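Local coordinates for protein amidase (PDB 5EWQ) that probably hydrolyses carboxylic acid amides to the acid and ammonia, as expected of an enzyme of the amidase signature family, at residues E20-P25 against N86-I91; V121-Q126 against L163-M168; F73-H78 against A214-L219; E90-A95 against K129-S134. All coordinates share one frame; numbering follows the deposited sequence.

Interaction 1 of 4, residues E20-P25 against N86-I91; sequences ERVLQP and NSVTEI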
loop_
_atom_site.group_PDB
_atom_site.type_symbol
_atom_site.label_atom_id
_atom_site.label_comp_id
_atom_site.label_asym_id
_atom_site.label_seq_id
_atom_site.Cartn_x
_atom_site.Cartn_y
_atom_site.Cartn_z
ATOM N N GLU A 20 -13.160 20.267 -1.456
ATOM C CA GLU A 20 -13.119 20.969 -0.176
ATOM C C GLU A 20 -13.044 20.010 1.010
ATOM O O GLU A 20 -12.884 20.437 2.154
ATOM C CB GLU A 20 -14.336 21.884 -0.032
ATOM C CG GLU A 20 -14.347 23.049 -1.005
ATOM C CD GLU A 20 -13.171 23.989 -0.805
ATOM O OE1 GLU A 20 -12.727 24.156 0.351
ATOM O OE2 GLU A 20 -12.687 24.557 -1.806
ATOM N N ARG A 21 -13.163 18.717 0.733
ATOM C CA ARG A 21 -13.029 17.693 1.763
ATOM C C ARG A 21 -11.600 17.652 2.294
ATOM O O ARG A 21 -11.364 17.347 3.463
ATOM C CB ARG A 21 -13.434 16.325 1.209
ATOM C CG ARG A 21 -13.209 15.161 2.161
ATOM C CD ARG A 21 -13.585 13.837 1.512
ATOM N NE ARG A 21 -15.027 13.689 1.356
ATOM C CZ ARG A 21 -15.813 13.089 2.243
ATOM N NH1 ARG A 21 -15.293 12.580 3.353
ATOM N NH2 ARG A 21 -17.118 12.998 2.022
ATOM N N VAL A 22 -10.649 17.972 1.422
ATOM C CA VAL A 22 -9.233 17.932 1.765
ATOM C C VAL A 22 -8.682 19.327 2.054
ATOM O O VAL A 22 -7.912 19.517 2.997
ATOM C CB VAL A 22 -8.410 17.279 0.632
ATOM C CG1 VAL A 22 -6.919 17.383 0.915
ATOM C CG2 VAL A 22 -8.823 15.828 0.451
ATOM N N LEU A 23 -9.096 20.302 1.251
ATOM C CA LEU A 23 -8.572 21.662 1.354
ATOM C C LEU A 23 -8.945 22.356 2.662
ATOM O O LEU A 23 -8.106 23.005 3.285
ATOM C CB LEU A 23 -9.058 22.504 0.172
ATOM C CG LEU A 23 -8.497 22.123 -1.198
ATOM C CD1 LEU A 23 -9.047 23.044 -2.275
ATOM C CD2 LEU A 23 -6.977 22.161 -1.180
ATOM N N GLN A 24 -10.203 22.222 3.073
ATOM C CA GLN A 24 -10.689 22.893 4.279
ATOM C C GLN A 24 -10.001 22.427 5.571
ATOM O O GLN A 24 -9.673 23.260 6.414
ATOM C CB GLN A 24 -12.207 22.730 4.404
ATOM C CG GLN A 24 -12.997 23.672 3.511
ATOM C CD GLN A 24 -14.494 23.476 3.632
ATOM O OE1 GLN A 24 -14.960 22.546 4.289
ATOM N NE2 GLN A 24 -15.259 24.356 2.994
ATOM N N PRO A 25 -9.788 21.107 5.745
ATOM C CA PRO A 25 -8.991 20.730 6.918
ATOM C C PRO A 25 -7.574 21.292 6.853
ATOM O O PRO A 25 -7.002 21.634 7.887
ATOM C CB PRO A 25 -8.974 19.201 6.857
ATOM C CG PRO A 25 -10.209 18.846 6.122
ATOM C CD PRO A 25 -10.373 19.923 5.089
ATOM N N ASN A 86 -4.660 14.151 -7.019
ATOM C CA ASN A 86 -5.876 13.641 -6.392
ATOM C C ASN A 86 -5.674 12.254 -5.795
ATOM O O ASN A 86 -6.299 11.284 -6.227
ATOM C CB ASN A 86 -7.027 13.615 -7.402
ATOM C CG ASN A 86 -8.384 13.461 -6.739
ATOM O OD1 ASN A 86 -8.549 13.770 -5.558
ATOM N ND2 ASN A 86 -9.365 12.984 -7.498
ATOM N N SER A 87 -4.792 12.164 -4.805
ATOM C CA SER A 87 -4.461 10.885 -4.191
ATOM C C SER A 87 -4.838 10.849 -2.716
ATOM O O SER A 87 -4.661 9.830 -2.047
ATOM C CB SER A 87 -2.970 10.592 -4.350
ATOM O OG SER A 87 -2.189 11.555 -3.665
ATOM N N VAL A 88 -5.356 11.964 -2.214
ATOM C CA VAL A 88 -5.746 12.064 -0.813
ATOM C C VAL A 88 -7.257 12.202 -0.669
ATOM O O VAL A 88 -7.862 13.110 -1.236
ATOM C CB VAL A 88 -5.062 13.259 -0.126
ATOM C CG1 VAL A 88 -5.504 13.362 1.323
ATOM C CG2 VAL A 88 -3.551 13.126 -0.219
ATOM N N THR A 89 -7.862 11.293 0.091
ATOM C CA THR A 89 -9.300 11.331 0.325
ATOM C C THR A 89 -9.640 12.128 1.576
ATOM O O THR A 89 -10.573 12.928 1.576
ATOM C CB THR A 89 -9.895 9.916 0.467
ATOM O OG1 THR A 89 -9.149 9.178 1.443
ATOM C CG2 THR A 89 -9.854 9.182 -0.860
ATOM N N GLU A 90 -8.880 11.906 2.641
ATOM C CA GLU A 90 -9.173 12.540 3.917
ATOM C C GLU A 90 -7.936 13.165 4.550
ATOM O O GLU A 90 -6.815 12.704 4.337
ATOM C CB GLU A 90 -9.789 11.524 4.881
ATOM C CG GLU A 90 -10.905 12.088 5.737
ATOM C CD GLU A 90 -12.169 12.345 4.940
ATOM O OE1 GLU A 90 -12.890 13.315 5.263
ATOM O OE2 GLU A 90 -12.444 11.575 3.995
ATOM N N ILE A 91 -8.151 14.221 5.327
ATOM C CA ILE A 91 -7.080 14.870 6.073
ATOM C C ILE A 91 -7.487 15.037 7.530
ATOM O O ILE A 91 -8.566 15.547 7.823
ATOM C CB ILE A 91 -6.722 16.250 5.481
ATOM C CG1 ILE A 91 -5.992 16.086 4.147
ATOM C CG2 ILE A 91 -5.856 17.043 6.449
ATOM C CD1 ILE A 91 -4.633 15.432 4.271
#
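Arg21 sends CG anti to its own backbone N (chi1 175°), and a bend at chi3 then turns NE so that the guanidinium comes up to Glu90. The CB of Glu90 points off the other way, but its chain bends at chi2 and swings CD back. One nitrogen, NH1 of Arg21, then bonds both carboxylate oxygens: OE2 of Glu90 at 3.1 Å and OE1 at 3.2 Å. Both oxygens use syn lone pairs, and the carboxylate stands nearly upright to the guanidinium, their planes 81° apart. The charge of Arg21 is shared, since NE pairs with Asp18 and NH2 with Asp142.

Beside this polar grip lies an apolar seam. Val22 divides its methyls: CG1 meets CG1 of Ile91 at 3.6 Å, while CG2 reaches the strand backbone, 3.3 Å from the O of Val88. One turn on, CB of Pro25 rests 3.8 Å from CG2 of Ile91. Thr89 and Glu90 form a classic beta bulge opposite Lys165.

The axes of helix 20-25 and strand 88-91 run 7.2 Å apart at an angle of 38°. The N-terminal helix thus packs on an outermost strand of the main sheet, with 161-166 as the strand's neighbour. Ile75 of helix 64-79 fills in behind, touching Val22, Val88 and Ile91.

Interaction 2 of 4, residues V121-Q126 against L163-M168; sequences VKDNVQ and LGKANM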
loop_
_atom_site.group_PDB
_atom_site.type_symbol
_atom_site.label_atom_id
_atom_site.label_comp_id
_atom_site.label_asym_id
_atom_site.label_seq_id
_atom_site.Cartn_x
_atom_site.Cartn_y
_atom_site.Cartn_z
ATOM N N VAL A 121 -2.901 6.276 5.877
ATOM C CA VAL A 121 -3.468 4.945 5.696
ATOM C C VAL A 121 -4.469 4.929 4.544
ATOM O O VAL A 121 -5.017 5.965 4.173
ATOM C CB VAL A 121 -4.156 4.444 6.980
ATOM C CG1 VAL A 121 -3.148 4.358 8.116
ATOM C CG2 VAL A 121 -5.313 5.357 7.356
ATOM N N LYS A 122 -4.695 3.749 3.978
ATOM C CA LYS A 122 -5.620 3.592 2.863
ATOM C C LYS A 122 -7.042 3.941 3.302
ATOM O O LYS A 122 -7.372 3.851 4.486
ATOM C CB LYS A 122 -5.548 2.165 2.318
ATOM C CG LYS A 122 -6.128 1.978 0.926
ATOM C CD LYS A 122 -5.855 0.571 0.415
ATOM C CE LYS A 122 -6.344 0.389 -1.010
ATOM N NZ LYS A 122 -6.026 -0.965 -1.543
ATOM N N ASP A 123 -7.880 4.338 2.348
ATOM C CA ASP A 123 -9.226 4.825 2.646
ATOM C C ASP A 123 -10.138 3.736 3.223
ATOM O O ASP A 123 -11.247 4.022 3.676
ATOM C CB ASP A 123 -9.857 5.422 1.384
ATOM C CG ASP A 123 -11.154 6.162 1.668
ATOM O OD1 ASP A 123 -11.093 7.310 2.156
ATOM O OD2 ASP A 123 -12.235 5.596 1.398
ATOM N N ASN A 124 -9.668 2.494 3.214
ATOM C CA ASN A 124 -10.440 1.388 3.768
ATOM C C ASN A 124 -9.972 0.997 5.169
ATOM O O ASN A 124 -10.299 -0.083 5.659
ATOM C CB ASN A 124 -10.377 0.175 2.837
ATOM C CG ASN A 124 -8.967 -0.357 2.660
ATOM O OD1 ASN A 124 -7.993 0.281 3.059
ATOM N ND2 ASN A 124 -8.851 -1.530 2.047
ATOM N N VAL A 125 -9.210 1.880 5.806
ATOM C CA VAL A 125 -8.693 1.626 7.149
ATOM C C VAL A 125 -9.388 2.516 8.178
ATOM O O VAL A 125 -9.462 3.733 8.009
ATOM C CB VAL A 125 -7.173 1.855 7.213
ATOM C CG1 VAL A 125 -6.645 1.537 8.603
ATOM C CG2 VAL A 125 -6.466 1.008 6.167
ATOM N N GLN A 126 -9.886 1.903 9.248
ATOM C CA GLN A 126 -10.711 2.607 10.228
ATOM C C GLN A 126 -9.929 3.547 11.140
ATOM O O GLN A 126 -8.854 3.207 11.633
ATOM C CB GLN A 126 -11.483 1.604 11.088
ATOM C CG GLN A 126 -12.581 0.858 10.349
ATOM C CD GLN A 126 -13.295 -0.148 11.231
ATOM O OE1 GLN A 126 -14.093 -0.952 10.754
ATOM N NE2 GLN A 126 -13.011 -0.106 12.527
ATOM N N LEU A 163 -1.838 11.110 9.430
ATOM C CA LEU A 163 -1.908 12.412 8.779
ATOM C C LEU A 163 -3.197 12.555 7.979
ATOM O O LEU A 163 -3.839 13.606 7.996
ATOM C CB LEU A 163 -0.698 12.619 7.866
ATOM C CG LEU A 163 -0.697 13.889 7.013
ATOM C CD1 LEU A 163 -0.679 15.131 7.890
ATOM C CD2 LEU A 163 0.480 13.887 6.050
ATOM N N GLY A 164 -3.569 11.487 7.281
ATOM C CA GLY A 164 -4.775 11.483 6.473
ATOM C C GLY A 164 -5.010 10.138 5.813
ATOM O O GLY A 164 -4.399 9.138 6.189
ATOM N N LYS A 165 -5.895 10.109 4.823
ATOM C CA LYS A 165 -6.196 8.866 4.123
ATOM C C LYS A 165 -5.973 8.993 2.619
ATOM O O LYS A 165 -6.160 10.062 2.038
ATOM C CB LYS A 165 -7.630 8.424 4.420
ATOM C CG LYS A 165 -7.834 8.021 5.871
ATOM C CD LYS A 165 -9.227 7.478 6.127
ATOM C CE LYS A 165 -9.353 6.995 7.564
ATOM N NZ LYS A 165 -10.716 6.490 7.881
ATOM N N ALA A 166 -5.568 7.889 1.999
ATOM C CA ALA A 166 -5.170 7.893 0.598
ATOM C C ALA A 166 -6.268 7.380 -0.324
ATOM O O ALA A 166 -7.088 6.549 0.068
ATOM C CB ALA A 166 -3.914 7.067 0.414
ATOM N N ASN A 167 -6.271 7.880 -1.556
ATOM C CA ASN A 167 -7.234 7.446 -2.558
ATOM C C ASN A 167 -6.951 6.011 -2.983
ATOM O O ASN A 167 -5.851 5.499 -2.774
ATOM C CB ASN A 167 -7.210 8.384 -3.768
ATOM C CG ASN A 167 -8.483 8.310 -4.589
ATOM O OD1 ASN A 167 -9.451 7.661 -4.195
ATOM N ND2 ASN A 167 -8.491 8.985 -5.731
HETATM N N MSE A 168 -7.945 5.362 -3.577
HETATM C CA MSE A 168 -7.823 3.954 -3.926
HETATM C C MSE A 168 -8.824 3.542 -4.993
HETATM O O MSE A 168 -9.834 4.212 -5.203
HETATM C CB MSE A 168 -8.021 3.088 -2.682
HETATM C CG MSE A 168 -9.330 3.363 -1.959
HETATM SE SE MSE A 168 -9.651 2.183 -0.440
HETATM C CE MSE A 168 -10.021 0.531 -1.400
#
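Two backbone bonds join Val121 to the strand 163-166 as a parallel pair: its N donates to Gly164 O (3.2 Å), and its O accepts from Ala166 N (3.0 Å). CA of Lys165, lying between them, adds a CA-H...O contact to the same carbonyl. The bridged pairs are Val121 with Lys165, whose side chains share one face of the sheet, and Lys122 with Ala166, on the other face.

A side-chain bond extends the link beyond the strand. Lys165 is extended from CG onward, and its NZ gives a 3.0 Å bond to Val125 O; the C=O...N angle of 158° is fairly open. Val125, whose O is the acceptor, closes the type I turn from Lys122. The same ammonium also bonds the carbonyls of Met131 and Pro132, so three backbone oxygens grip it.

Apolar contact comes from selenomethionine Met168. Its CB lies 3.6 Å from CE of Lys122, the two chains crossing at about a right angle, and SE sits 3.7 Å from CB of Asp123 and 3.9 Å from CB of Asn124. Beyond this packing, NZ of Lys122 bonds the hydroxyls of Ser204, Ser205 and Thr223, consistent with the lysine of the Ser-cisSer-Lys triad known in amidase signature enzymes.

The strands 118-122 and 161-166 are the two parallel strands of a beta-alpha-beta unit whose helix is 150-155. Strand 88-91 flanks 161-166 and strand 219-223 flanks 118-122, while helix 206-213 touches Lys122 and Ala166 through Ser208.

Interaction 3 of 4, residues F73-H78 against A214-L219; sequences FRIQEH and ADFAPL
Phe216 and Arg74 carry most of this contact, with Ile75 third. The phenyl ring of Phe216 is sandwiched. Ala214, two residues earlier in the same segment, puts CB over one face, 3.6 Å above the plane and offset toward the rim; CA of Ile75 lies over the opposite face, 4.3 Å above it and also off centre. His78 comes in at the edge, its CB 3.7 Å from CZ of Phe216. Ile75 also sends CG1 toward the root of the ring, 3.8 Å from CB of Phe216, and the two side chains cross at a slant.

Arg74 works through both its stem and its head. CB lies 3.9 Å from CD1 of Phe216, and a turn at chi3 (59°) directs NE toward the loop. NH2 then donates to Ala214 O at 3.0 Å with an N-H...O angle of 154°. That oxygen lies in the guanidinium plane, although the nitrogen stands above the plane of the carbonyl; a second bond to it, from NE, is weak at 3.4 Å. His78 CD2 lies over one face of the guanidinium. Ala214 is the first residue past helix 206-213, and the negative end of that helix dipole would be expected to favour the cation. NH1 has its own partner, a salt bridge to Glu42.

The contact thus ties helix 64-79 to the loop that leads from helix 206-213 into strand 219-223. Helix 20-28 packs on Ile75, and helix 35-45 supplies Glu42 and covers Phe73.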
loop_
_atom_site.group_PDB
_atom_site.type_symbol
_atom_site.label_atom_id
_atom_site.label_comp_id
_atom_site.label_asym_id
_atom_site.label_seq_id
_atom_site.Cartn_x
_atom_site.Cartn_y
_atom_site.Cartn_z
ATOM N N PHE A 73 0.786 21.444 3.118
ATOM C CA PHE A 73 0.978 22.490 2.122
ATOM C C PHE A 73 1.178 21.892 0.734
ATOM O O PHE A 73 0.676 22.421 -0.258
ATOM C CB PHE A 73 2.168 23.375 2.500
ATOM C CG PHE A 73 2.454 24.465 1.508
ATOM C CD1 PHE A 73 1.586 25.533 1.363
ATOM C CD2 PHE A 73 3.599 24.428 0.729
ATOM C CE1 PHE A 73 1.849 26.541 0.454
ATOM C CE2 PHE A 73 3.868 25.432 -0.182
ATOM C CZ PHE A 73 2.992 26.490 -0.319
ATOM N N ARG A 74 1.909 20.783 0.671
ATOM C CA ARG A 74 2.164 20.108 -0.597
ATOM C C ARG A 74 0.900 19.446 -1.137
ATOM O O ARG A 74 0.651 19.463 -2.340
ATOM C CB ARG A 74 3.278 19.071 -0.441
ATOM C CG ARG A 74 4.653 19.674 -0.199
ATOM C CD ARG A 74 5.728 18.601 -0.162
ATOM N NE ARG A 74 5.786 17.849 -1.413
ATOM C CZ ARG A 74 6.508 18.209 -2.468
ATOM N NH1 ARG A 74 7.238 19.316 -2.428
ATOM N NH2 ARG A 74 6.499 17.465 -3.565
ATOM N N ILE A 75 0.106 18.863 -0.243
ATOM C CA ILE A 75 -1.163 18.255 -0.629
ATOM C C ILE A 75 -2.115 19.321 -1.165
ATOM O O ILE A 75 -2.859 19.090 -2.119
ATOM C CB ILE A 75 -1.821 17.513 0.556
ATOM C CG1 ILE A 75 -0.945 16.342 1.005
ATOM C CG2 ILE A 75 -3.206 17.004 0.180
ATOM C CD1 ILE A 75 -1.463 15.627 2.234
ATOM N N GLN A 76 -2.071 20.500 -0.555
ATOM C CA GLN A 76 -2.922 21.609 -0.964
ATOM C C GLN A 76 -2.519 22.165 -2.329
ATOM O O GLN A 76 -3.371 22.567 -3.120
ATOM C CB GLN A 76 -2.881 22.723 0.086
ATOM C CG GLN A 76 -3.747 23.927 -0.245
ATOM C CD GLN A 76 -3.691 24.997 0.827
ATOM O OE1 GLN A 76 -4.586 25.099 1.666
ATOM N NE2 GLN A 76 -2.636 25.804 0.806
ATOM N N GLU A 77 -1.217 22.175 -2.603
ATOM C CA GLU A 77 -0.697 22.801 -3.816
ATOM C C GLU A 77 -0.467 21.819 -4.964
ATOM O O GLU A 77 -0.406 22.224 -6.124
ATOM C CB GLU A 77 0.611 23.535 -3.505
ATOM C CG GLU A 77 0.458 24.714 -2.557
ATOM C CD GLU A 77 -0.243 25.895 -3.198
ATOM O OE1 GLU A 77 0.116 26.253 -4.340
ATOM O OE2 GLU A 77 -1.156 26.463 -2.563
ATOM N N HIS A 78 -0.339 20.534 -4.648
ATOM C CA HIS A 78 0.006 19.545 -5.667
ATOM C C HIS A 78 -1.039 18.445 -5.839
ATOM O O HIS A 78 -1.234 17.944 -6.945
ATOM C CB HIS A 78 1.363 18.911 -5.348
ATOM C CG HIS A 78 2.512 19.864 -5.453
ATOM N ND1 HIS A 78 2.579 20.846 -6.417
ATOM C CD2 HIS A 78 3.639 19.988 -4.711
ATOM C CE1 HIS A 78 3.698 21.533 -6.268
ATOM N NE2 HIS A 78 4.359 21.032 -5.240
ATOM N N ALA A 214 5.161 11.465 -4.118
ATOM C CA ALA A 214 5.129 12.913 -4.291
ATOM C C ALA A 214 5.468 13.638 -2.993
ATOM O O ALA A 214 5.269 14.849 -2.881
ATOM C CB ALA A 214 3.767 13.352 -4.801
ATOM N N ASP A 215 5.979 12.885 -2.021
ATOM C CA ASP A 215 6.362 13.421 -0.715
ATOM C C ASP A 215 5.216 14.152 -0.021
ATOM O O ASP A 215 5.393 15.255 0.495
ATOM C CB ASP A 215 7.567 14.357 -0.850
ATOM C CG ASP A 215 8.837 13.622 -1.230
ATOM O OD1 ASP A 215 9.086 13.447 -2.442
ATOM O OD2 ASP A 215 9.589 13.219 -0.317
ATOM N N PHE A 216 4.040 13.532 -0.019
ATOM C CA PHE A 216 2.905 14.042 0.738
ATOM C C PHE A 216 2.923 13.438 2.137
ATOM O O PHE A 216 2.181 13.864 3.022
ATOM C CB PHE A 216 1.585 13.718 0.033
ATOM C CG PHE A 216 1.430 14.383 -1.306
ATOM C CD1 PHE A 216 2.105 15.558 -1.594
ATOM C CD2 PHE A 216 0.608 13.833 -2.275
ATOM C CE1 PHE A 216 1.962 16.171 -2.824
ATOM C CE2 PHE A 216 0.462 14.442 -3.507
ATOM C CZ PHE A 216 1.139 15.613 -3.782
ATOM N N ALA A 217 3.786 12.443 2.317
ATOM C CA ALA A 217 3.928 11.736 3.584
ATOM C C ALA A 217 5.197 10.889 3.562
ATOM O O ALA A 217 5.616 10.428 2.501
ATOM C CB ALA A 217 2.707 10.865 3.852
ATOM N N PRO A 218 5.818 10.683 4.734
ATOM C CA PRO A 218 7.023 9.850 4.801
ATOM C C PRO A 218 6.690 8.380 4.599
ATOM O O PRO A 218 7.413 7.669 3.901
ATOM C CB PRO A 218 7.553 10.095 6.223
ATOM C CG PRO A 218 6.786 11.270 6.746
ATOM C CD PRO A 218 5.469 11.239 6.049
ATOM N N LEU A 219 5.597 7.939 5.212
ATOM C CA LEU A 219 5.184 6.542 5.157
ATOM C C LEU A 219 3.706 6.418 4.809
ATOM O O LEU A 219 2.945 7.376 4.946
ATOM C CB LEU A 219 5.468 5.853 6.492
ATOM C CG LEU A 219 6.915 5.936 6.977
ATOM C CD1 LEU A 219 7.047 5.354 8.367
ATOM C CD2 LEU A 219 7.835 5.221 6.008
#

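Interaction 4 of 4, residues E90-A95 against K129-S134; sequences EINPNA and KVMPTS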
loop_
_atom_site.group_PDB
_atom_site.type_symbol
_atom_site.label_atom_id
_atom_site.label_comp_id
_atom_site.label_asym_id
_atom_site.label_seq_id
_atom_site.Cartn_x
_atom_site.Cartn_y
_atom_site.Cartn_z
ATOM N N GLU A 90 -8.880 11.906 2.641
ATOM C CA GLU A 90 -9.173 12.540 3.917
ATOM C C GLU A 90 -7.936 13.165 4.550
ATOM O O GLU A 90 -6.815 12.704 4.337
ATOM C CB GLU A 90 -9.789 11.524 4.881
ATOM C CG GLU A 90 -10.905 12.088 5.737
ATOM C CD GLU A 90 -12.169 12.345 4.940
ATOM O OE1 GLU A 90 -12.890 13.315 5.263
ATOM O OE2 GLU A 90 -12.444 11.575 3.995
ATOM N N ILE A 91 -8.151 14.221 5.327
ATOM C CA ILE A 91 -7.080 14.870 6.073
ATOM C C ILE A 91 -7.487 15.037 7.530
ATOM O O ILE A 91 -8.566 15.547 7.823
ATOM C CB ILE A 91 -6.722 16.250 5.481
ATOM C CG1 ILE A 91 -5.992 16.086 4.147
ATOM C CG2 ILE A 91 -5.856 17.043 6.449
ATOM C CD1 ILE A 91 -4.633 15.432 4.271
ATOM N N ASN A 92 -6.626 14.592 8.440
ATOM C CA ASN A 92 -6.861 14.757 9.868
ATOM C C ASN A 92 -6.895 16.236 10.241
ATOM O O ASN A 92 -5.897 16.940 10.087
ATOM C CB ASN A 92 -5.781 14.028 10.673
ATOM C CG ASN A 92 -6.139 13.876 12.143
ATOM O OD1 ASN A 92 -6.937 14.637 12.690
ATOM N ND2 ASN A 92 -5.540 12.884 12.793
ATOM N N PRO A 93 -8.050 16.715 10.728
ATOM C CA PRO A 93 -8.168 18.109 11.168
ATOM C C PRO A 93 -7.372 18.369 12.442
ATOM O O PRO A 93 -7.060 19.518 12.752
ATOM C CB PRO A 93 -9.669 18.272 11.415
ATOM C CG PRO A 93 -10.145 16.898 11.728
ATOM C CD PRO A 93 -9.319 15.983 10.874
ATOM N N ASN A 94 -7.050 17.303 13.167
ATOM C CA ASN A 94 -6.270 17.409 14.392
ATOM C C ASN A 94 -4.808 17.036 14.170
ATOM O O ASN A 94 -4.079 16.773 15.123
ATOM C CB ASN A 94 -6.868 16.520 15.485
ATOM C CG ASN A 94 -8.320 16.847 15.774
ATOM O OD1 ASN A 94 -8.742 17.999 15.673
ATOM N ND2 ASN A 94 -9.094 15.830 16.134
ATOM N N ALA A 95 -4.390 17.015 12.907
ATOM C CA ALA A 95 -3.028 16.625 12.550
ATOM C C ALA A 95 -1.989 17.539 13.190
ATOM O O ALA A 95 -0.938 17.080 13.637
ATOM C CB ALA A 95 -2.860 16.617 11.039
ATOM N N LYS A 129 -13.582 8.638 15.301
ATOM C CA LYS A 129 -14.104 9.985 15.552
ATOM C C LYS A 129 -13.540 11.092 14.657
ATOM O O LYS A 129 -13.996 12.233 14.726
ATOM C CB LYS A 129 -13.871 10.365 17.019
ATOM N N VAL A 130 -12.566 10.765 13.814
ATOM C CA VAL A 130 -11.871 11.792 13.045
ATOM C C VAL A 130 -12.085 11.662 11.538
ATOM O O VAL A 130 -12.699 12.530 10.916
ATOM C CB VAL A 130 -10.358 11.768 13.334
ATOM C CG1 VAL A 130 -9.643 12.808 12.495
ATOM C CG2 VAL A 130 -10.099 12.011 14.812
HETATM N N MSE A 131 -11.575 10.584 10.952
HETATM C CA MSE A 131 -11.617 10.420 9.503
HETATM C C MSE A 131 -12.505 9.258 9.067
HETATM O O MSE A 131 -12.372 8.142 9.570
HETATM C CB MSE A 131 -10.205 10.226 8.954
HETATM C CG MSE A 131 -9.323 11.456 9.067
HETATM SE SE MSE A 131 -7.432 10.997 9.141
HETATM C CE MSE A 131 -7.423 10.071 10.860
ATOM N N PRO A 132 -13.420 9.527 8.123
ATOM C CA PRO A 132 -14.331 8.527 7.557
ATOM C C PRO A 132 -13.611 7.373 6.866
ATOM O O PRO A 132 -12.583 7.578 6.222
ATOM C CB PRO A 132 -15.146 9.332 6.541
ATOM C CG PRO A 132 -15.094 10.727 7.040
ATOM C CD PRO A 132 -13.730 10.884 7.639
ATOM N N THR A 133 -14.158 6.170 7.009
ATOM C CA THR A 133 -13.641 4.996 6.322
ATOM C C THR A 133 -14.651 4.573 5.267
ATOM O O THR A 133 -15.780 4.211 5.594
ATOM C CB THR A 133 -13.376 3.835 7.293
ATOM O OG1 THR A 133 -12.625 4.315 8.414
ATOM C CG2 THR A 133 -12.601 2.724 6.602
ATOM N N SER A 134 -14.251 4.620 4.003
ATOM C CA SER A 134 -15.214 4.477 2.921
ATOM C C SER A 134 -14.827 3.440 1.876
ATOM O O SER A 134 -15.655 3.058 1.049
ATOM C CB SER A 134 -15.415 5.829 2.237
ATOM O OG SER A 134 -15.611 6.855 3.194
#
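The carboxylate of Glu90 carries Pro132 on one face: CD of the proline ring stands almost directly over the carboxylate carbon CD, 3.4 Å away, and the two side chains cross at about a right angle. The edge of the group holds the two oxygens, which Arg21 takes up. A second flat group, the Asn92 amide, is treated unequally on its two sides. Val130 CG1 lies over one face, 3.3 Å from OD1 of Asn92, and CE of Met131 comes to the same face nearer ND2. From the opposite side Asn94 N reaches OD1 of Asn92 at 2.7 Å, tilted 38° above the carbonyl plane. This is an Asx turn, within the type I turn that leads into helix 95-104. ND2 of Asn92 bonds the O of Val162.

Selenomethionine Met131 lies between the two groups, its CG against Glu90 and its SE and CE against Asn92. Chi1 of -68° sets CG of Met131 3.7 Å from CG of Glu90; the two side chains run past each other in opposite directions, and SE lies 3.8 Å from CB of Asn92. Val130 also leans on the Pro93 ring, with CG1 3.6 Å from CD of the proline.

No hydrogen bond spans the two segments. Carbon and selenium cover the polar groups, whose bonding is met by other partners: Arg21 for the carboxylate, Asn94 and Val162 for the amide. With Pro132 over one face, the carboxylate meets Arg21, which lies outside both segments, in a buried setting, where that partner probably matters for balancing the charge.

In the fold
Interactions 1, 2 and 4 cluster at one end of the main sheet, their centres 9 to 11 Å apart. Interactions 1 and 4 share Glu90 and Ile91 of strand 88-91. Lys165 joins interaction 2 to interaction 4: its N meets Glu90 O at 2.8 Å and its NZ meets Pro132 O at 2.7 Å. Thr89 OG1, 2.8 Å from Asp123 OD1, connects interactions 1 and 2. Interaction 3 packs against interaction 1, with CD1 of Ile75 3.8 Å from CD1 of Ile91. Interaction 2 holds Lys122, the probable catalytic lysine by family analogy, and its centre is about 14 Å from that of interaction 3; the acetate about 3 Å from the His78 side chain probably comes from the crystallisation liquor.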